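Local coordinates for protein poly-beta-1,6-N-acetyl-D-glucosamine N-deacetylase (Aggregatibacter actinomycetemcomitans, PDB 4U10) that probably removes acetyl groups from poly-beta-1,6-N-acetyl-D-glucosamine as a metal-dependent hydrolase, the present chain being its polysaccharide deacetylase domain, at residues A[152-156]-A[157-161]; A[176-179]-A[180-184]. All blocks are in the same frame, centred on the assembly; numbering follows the deposited sequence.

Overall arrangement
Both contacts are local and lie at the surface, in series along the chain within the polysaccharide deacetylase domain, with centres about 16 Å apart. Contact 1 is the two-stranded antiparallel hairpin 151-153 and 160-162, separate from the main mixed sheet; contact 2 is the first turns of helix 177-199. Among the residues that touch across each contact, only Val152 and only Tyr180 are buried. Cross-strand backbone bonds and a type I turn opening on Asn155 close the hairpin, whereas the helix start relies on a capping box and i to i+4 bonds. They meet where Val152 CG1 packs 4.1 Å from Arg183 NH1, each side chain about 11 Å from that of His149, a zinc ligand.

Contact 1 of 2, residues A[152-156]-A[157-161]; sequences VRANP and AGSQL
Val152 and Leu161 hold the strand end of this hairpin with two backbone bonds: Val152 N gives to Leu161 O at 2.9 Å, and Leu161 N returns one to Val152 O at 3.0 Å. Packing is tightest around Val152, which is buried, its side chain touching Ala163 and Glu168. On the other strand Leu161 remains exposed, yet with CG anti to its carbonyl carbon (chi1 -62°) it brings CG and CD1 onto Ala154 CB, CD1 at 3.6 Å from it. One step closer to the turn comes the non-hydrogen-bonded pair Arg153 and Gln160, and then a short, nearly straight bond of 2.7 Å from Ala154 N to Ser159 O.

The turn end is looser and largely exposed. Here Asn155 does the work: chi1 of 80° sets CG between its own N and carbonyl carbon and swings the amide over the turn. Ser159 N approaches OD1 of Asn155 from above the amide's carbonyl plane at 3.3 Å, while the 2.8 Å bond from Ala157 N to the same oxygen is weak, being badly bent. Another weak bond, Gly158 N to Asn155 O, closes the turn. Arg153 runs its extended chain beside this loop, NE giving to Asn155 O at 3.0 Å and NH2 to Pro156 O at 2.9 Å, so that one guanidinium ties down two successive carbonyls. Pro156 rests on Tyr169 and Tyr174, and Asn155 also touches Tyr174. Gly158 has a positive phi of 96°, where a side chain would jam against the preceding carbonyl oxygen. The whole is a beta hairpin whose connection contains a type I turn, Asn155 to Gly158, projecting from the deacetylase domain.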
ATOM      1  N   VAL A 152     -17.102   4.549   6.654  1.00 15.59           N
ATOM      2  CA  VAL A 152     -18.275   4.269   7.490  1.00 16.52           C
ATOM      3  C   VAL A 152     -18.939   5.587   7.881  1.00 19.01           C
ATOM      4  O   VAL A 152     -18.278   6.649   8.023  1.00 19.70           O
ATOM      5  CB  VAL A 152     -17.887   3.557   8.772  1.00 17.49           C
ATOM      6  CG1 VAL A 152     -17.278   2.199   8.466  1.00 17.99           C
ATOM      7  CG2 VAL A 152     -16.937   4.428   9.582  1.00 17.49           C
ATOM      8  N   ARG A 153     -20.246   5.541   8.095  1.00 19.58           N
ATOM      9  CA  ARG A 153     -20.922   6.719   8.655  1.00 20.58           C
ATOM     10  C   ARG A 153     -20.354   6.943  10.041  1.00 19.46           C
ATOM     11  O   ARG A 153     -20.292   6.035  10.868  1.00 17.57           O
ATOM     12  CB  ARG A 153     -22.410   6.466   8.667  1.00 23.76           C
ATOM     13  CG  ARG A 153     -23.226   7.710   8.963  1.00 30.60           C
ATOM     14  CD  ARG A 153     -24.708   7.397   8.868  1.00 35.53           C
ATOM     15  NE  ARG A 153     -25.525   8.314   9.663  1.00 43.40           N
ATOM     16  CZ  ARG A 153     -26.763   8.030  10.082  1.00 57.73           C
ATOM     17  NH1 ARG A 153     -27.343   6.865   9.795  1.00 53.10           N
ATOM     18  NH2 ARG A 153     -27.440   8.913  10.808  1.00 68.29           N
ATOM     19  N   ALA A 154     -19.871   8.139  10.300  1.00 21.02           N
ATOM     20  CA  ALA A 154     -19.156   8.404  11.561  1.00 21.02           C
ATOM     21  C   ALA A 154     -19.937   9.295  12.567  1.00 21.16           C
ATOM     22  O   ALA A 154     -19.425   9.612  13.662  1.00 18.87           O
ATOM     23  CB  ALA A 154     -17.854   9.084  11.227  1.00 22.52           C
ATOM     24  N   ASN A 155     -21.110   9.773  12.141  1.00 20.99           N
ATOM     25  CA  ASN A 155     -21.993  10.541  13.002  1.00 21.55           C
ATOM     26  C   ASN A 155     -23.487  10.566  12.579  1.00 22.04           C
ATOM     27  O   ASN A 155     -23.862  10.092  11.498  1.00 21.80           O
ATOM     28  CB  ASN A 155     -21.391  11.937  13.301  1.00 22.15           C
ATOM     29  CG  ASN A 155     -21.581  12.954  12.190  1.00 25.53           C
ATOM     30  OD1 ASN A 155     -22.537  12.916  11.410  1.00 29.56           O
ATOM     31  ND2 ASN A 155     -20.700  13.953  12.169  1.00 29.27           N
ATOM     32  N   PRO A 156     -24.369  11.094  13.458  1.00 25.85           N
ATOM     33  CA  PRO A 156     -25.794  11.097  13.023  1.00 26.55           C
ATOM     34  C   PRO A 156     -26.126  12.007  11.833  1.00 28.17           C
ATOM     35  O   PRO A 156     -27.133  11.773  11.155  1.00 27.52           O
ATOM     36  CB  PRO A 156     -26.572  11.510  14.279  1.00 26.76           C
ATOM     37  CG  PRO A 156     -25.586  11.522  15.428  1.00 29.60           C
ATOM     38  CD  PRO A 156     -24.188  11.541  14.852  1.00 27.27           C
ATOM     39  N   ALA A 157     -25.321  13.033  11.569  1.00 27.31           N
ATOM     40  CA  ALA A 157     -25.586  13.954  10.468  1.00 27.40           C
ATOM     41  C   ALA A 157     -25.195  13.415   9.097  1.00 29.01           C
ATOM     42  O   ALA A 157     -25.446  14.058   8.064  1.00 27.07           O
ATOM     43  CB  ALA A 157     -24.856  15.246  10.718  1.00 30.25           C
ATOM     44  N   GLY A 158     -24.527  12.261   9.098  1.00 29.82           N
ATOM     45  CA  GLY A 158     -24.118  11.568   7.879  1.00 32.08           C
ATOM     46  C   GLY A 158     -22.685  11.844   7.410  1.00 32.61           C
ATOM     47  O   GLY A 158     -22.409  11.733   6.240  1.00 34.77           O
ATOM     48  N   SER A 159     -21.787  12.207   8.317  1.00 33.18           N
ATOM     49  CA  SER A 159     -20.369  12.390   7.990  1.00 36.08           C
ATOM     50  C   SER A 159     -19.803  10.983   7.731  1.00 33.88           C
ATOM     51  O   SER A 159     -20.224  10.048   8.374  1.00 30.01           O
ATOM     52  CB  SER A 159     -19.619  13.138   9.126  1.00 35.58           C
ATOM     53  OG  SER A 159     -18.294  12.608   9.396  1.00 40.25           O
ATOM     54  N   GLN A 160     -18.926  10.834   6.727  1.00 33.29           N
ATOM     55  CA  GLN A 160     -18.270   9.550   6.462  1.00 34.23           C
ATOM     56  C   GLN A 160     -16.758   9.651   6.615  1.00 31.48           C
ATOM     57  O   GLN A 160     -16.176  10.570   6.068  1.00 34.14           O
ATOM     58  CB  GLN A 160     -18.631   9.035   5.095  1.00 35.14           C
ATOM     59  CG  GLN A 160     -19.591   7.885   5.145  1.00 38.84           C
ATOM     60  CD  GLN A 160     -19.689   7.198   3.837  1.00 46.90           C
ATOM     61  OE1 GLN A 160     -19.193   6.073   3.643  1.00 43.48           O
ATOM     62  NE2 GLN A 160     -20.316   7.883   2.891  1.00 50.82           N
ATOM     63  N   LEU A 161     -16.159   8.732   7.388  1.00 28.54           N
ATOM     64  CA  LEU A 161     -14.696   8.709   7.672  1.00 24.73           C
ATOM     65  C   LEU A 161     -14.140   7.315   7.315  1.00 23.74           C
ATOM     66  O   LEU A 161     -14.885   6.360   7.322  1.00 20.21           O
ATOM     67  CB  LEU A 161     -14.432   8.978   9.152  1.00 25.40           C
ATOM     68  CG  LEU A 161     -14.885  10.325   9.691  1.00 27.81           C
ATOM     69  CD1 LEU A 161     -14.565  10.436  11.175  1.00 27.95           C
ATOM     70  CD2 LEU A 161     -14.192  11.388   8.841  1.00 27.49           C
TER

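Contact 2 of 2, residues A[176-179]-A[180-184]; sequences SKTE and YKNRL
Ser176 O accepts from Tyr180 N at 2.9 Å, the first i to i+4 bond of helix 177-199. Ser176 is the N-cap, and Glu179 answers it: Glu179 OE1 takes Ser176 N at 3.0 Å on its anti lone pair, while Glu179 N gives to the serine hydroxyl, whose modelled place is less sure.

Lys177 comes next. Its O receives Lys181 N at 2.9 Å, and its aliphatic chain runs alongside Tyr180, pointing the same way. In the conformer modelled here Lys177 CD meets the ring edge in plane, 3.9 Å from Tyr180 CD2; Lys177 has a second conformer, so this contact is less sure. CG of the tyrosine is anti to the backbone N (chi1 166°), which sends the ring out beside the lysine; its hydroxyl then bonds to Val164 O and to Asn214. Lys181, one turn on from Lys177, sends its amine to Asp219 in a salt bridge.

Thr178 O is gripped twice, by Asn182 N at 3.1 Å and by a water 2.9 Å away.

Glu179 closes the sequence, its O accepting from Arg183 N at 3.0 Å. Beyond the backbone, Arg183 turns to the chain before the helix, in a salt bridge to Glu175 and hydrogen bonds to Ala163 O and Ala166 O, while Leu184 packs on helix 215-222. The pairing of Ser176 and Glu179 fits a capping box, its Ser176 N to Glu179 OE1 half being the surer one, at the start of an alpha helix.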
ATOM      1  N   SER A 176     -19.273   0.633  20.322  1.00 21.02           N
ATOM      2  CA  SER A 176     -18.498   0.735  21.536  1.00 23.52           C
ATOM      3  C   SER A 176     -17.017   0.620  21.185  1.00 23.59           C
ATOM      4  O   SER A 176     -16.671   0.258  20.072  1.00 21.54           O
ATOM      5  CB  SER A 176     -18.924  -0.329  22.514  1.00 25.18           C
ATOM      6  OG  SER A 176     -18.647  -1.593  22.025  1.00 23.11           O
ATOM      7  N   LYS A 177     -16.161   1.043  22.104  1.00 25.82           N
ATOM      8  CA  LYS A 177     -14.729   0.999  21.815  0.50 24.54           C
ATOM      9  C   LYS A 177     -14.352  -0.464  21.599  1.00 25.06           C
ATOM     10  O   LYS A 177     -13.527  -0.752  20.734  1.00 24.07           O
ATOM     11  CB  LYS A 177     -13.917   1.652  22.931  0.50 24.07           C
ATOM     12  CG  LYS A 177     -12.482   1.982  22.567  0.50 22.57           C
ATOM     13  CD  LYS A 177     -12.372   2.809  21.279  0.50 22.07           C
ATOM     14  CE  LYS A 177     -11.053   3.488  21.249  0.50 20.44           C
ATOM     15  NZ  LYS A 177     -10.638   3.732  22.667  0.50 20.07           N
ATOM     16  N   THR A 178     -15.004  -1.358  22.302  1.00 21.80           N
ATOM     17  CA  THR A 178     -14.808  -2.747  22.160  1.00 23.82           C
ATOM     18  C   THR A 178     -15.297  -3.295  20.855  1.00 21.31           C
ATOM     19  O   THR A 178     -14.635  -4.129  20.287  1.00 22.17           O
ATOM     20  CB  THR A 178     -15.429  -3.467  23.374  1.00 27.30           C
ATOM     21  OG1 THR A 178     -14.674  -3.054  24.519  1.00 29.88           O
ATOM     22  CG2 THR A 178     -15.255  -4.885  23.242  1.00 27.78           C
ATOM     23  N   GLU A 179     -16.437  -2.816  20.367  1.00 23.37           N
ATOM     24  CA  GLU A 179     -16.957  -3.229  19.058  1.00 21.47           C
ATOM     25  C   GLU A 179     -15.987  -2.713  17.938  1.00 19.76           C
ATOM     26  O   GLU A 179     -15.642  -3.418  17.019  1.00 19.86           O
ATOM     27  CB  GLU A 179     -18.395  -2.709  18.876  1.00 25.12           C
ATOM     28  CG  GLU A 179     -19.364  -3.113  19.996  1.00 29.00           C
ATOM     29  CD  GLU A 179     -20.843  -2.727  19.782  1.00 34.76           C
ATOM     30  OE1 GLU A 179     -21.241  -1.502  19.740  1.00 29.54           O
ATOM     31  OE2 GLU A 179     -21.636  -3.726  19.641  1.00 35.39           O
ATOM     32  N   TYR A 180     -15.537  -1.480  18.058  1.00 17.95           N
ATOM     33  CA  TYR A 180     -14.676  -0.863  17.080  1.00 19.10           C
ATOM     34  C   TYR A 180     -13.330  -1.606  17.018  1.00 18.07           C
ATOM     35  O   TYR A 180     -12.831  -1.982  15.934  1.00 16.62           O
ATOM     36  CB  TYR A 180     -14.532   0.638  17.455  1.00 20.87           C
ATOM     37  CG  TYR A 180     -13.434   1.349  16.746  1.00 20.74           C
ATOM     38  CD1 TYR A 180     -13.203   1.145  15.369  1.00 18.91           C
ATOM     39  CD2 TYR A 180     -12.586   2.230  17.451  1.00 22.04           C
ATOM     40  CE1 TYR A 180     -12.184   1.794  14.747  1.00 19.59           C
ATOM     41  CE2 TYR A 180     -11.564   2.880  16.829  1.00 18.78           C
ATOM     42  CZ  TYR A 180     -11.334   2.643  15.498  1.00 19.64           C
ATOM     43  OH  TYR A 180     -10.267   3.297  14.905  1.00 17.05           O
ATOM     44  N   LYS A 181     -12.756  -1.886  18.173  1.00 18.91           N
ATOM     45  CA  LYS A 181     -11.500  -2.602  18.173  1.00 19.23           C
ATOM     46  C   LYS A 181     -11.618  -3.984  17.567  1.00 18.47           C
ATOM     47  O   LYS A 181     -10.702  -4.448  16.849  1.00 17.32           O
ATOM     48  CB  LYS A 181     -10.884  -2.710  19.563  1.00 20.94           C
ATOM     49  CG  LYS A 181      -9.557  -3.467  19.485  1.00 26.33           C
ATOM     50  CD  LYS A 181      -8.695  -3.405  20.736  1.00 31.58           C
ATOM     51  CE  LYS A 181      -7.303  -3.961  20.478  1.00 36.36           C
ATOM     52  NZ  LYS A 181      -6.599  -3.142  19.443  1.00 38.62           N
ATOM     53  N   ASN A 182     -12.680  -4.702  17.915  1.00 16.85           N
ATOM     54  CA  ASN A 182     -13.012  -6.011  17.379  0.50 18.34           C
ATOM     55  C   ASN A 182     -13.095  -6.000  15.842  1.00 17.32           C
ATOM     56  O   ASN A 182     -12.696  -6.912  15.181  1.00 17.06           O
ATOM     57  CB  ASN A 182     -14.418  -6.429  17.898  0.50 18.91           C
ATOM     58  CG  ASN A 182     -14.386  -7.146  19.242  0.50 19.54           C
ATOM     59  OD1 ASN A 182     -13.333  -7.306  19.875  0.50 17.74           O
ATOM     60  ND2 ASN A 182     -15.572  -7.606  19.681  0.50 20.42           N
ATOM     61  N   ARG A 183     -13.758  -4.966  15.321  1.00 15.46           N
ATOM     62  CA  ARG A 183     -13.942  -4.792  13.885  1.00 15.70           C
ATOM     63  C   ARG A 183     -12.570  -4.712  13.194  1.00 14.70           C
ATOM     64  O   ARG A 183     -12.371  -5.394  12.227  1.00 15.07           O
ATOM     65  CB  ARG A 183     -14.800  -3.550  13.537  1.00 16.05           C
ATOM     66  CG  ARG A 183     -14.957  -3.303  12.039  1.00 15.96           C
ATOM     67  CD  ARG A 183     -16.184  -2.454  11.684  1.00 16.78           C
ATOM     68  NE  ARG A 183     -16.146  -1.148  12.357  1.00 15.53           N
ATOM     69  CZ  ARG A 183     -15.451  -0.073  11.949  1.00 17.20           C
ATOM     70  NH1 ARG A 183     -14.746  -0.076  10.804  1.00 15.97           N
ATOM     71  NH2 ARG A 183     -15.454   1.019  12.689  1.00 15.71           N
ATOM     72  N   LEU A 184     -11.621  -3.944  13.745  1.00 14.68           N
ATOM     73  CA  LEU A 184     -10.271  -3.906  13.193  1.00 14.50           C
ATOM     74  C   LEU A 184      -9.458  -5.196  13.377  1.00 15.03           C
ATOM     75  O   LEU A 184      -8.809  -5.715  12.429  1.00 15.05           O
ATOM     76  CB  LEU A 184      -9.496  -2.752  13.802  1.00 14.91           C
ATOM     77  CG  LEU A 184     -10.128  -1.390  13.896  1.00 16.02           C
ATOM     78  CD1 LEU A 184      -9.065  -0.391  14.331  1.00 17.55           C
ATOM     79  CD2 LEU A 184     -10.808  -0.930  12.640  1.00 16.48           C
TER
HETATM   80  O   HOH W   1     -12.469  -5.640  21.408  1.00 33.32           O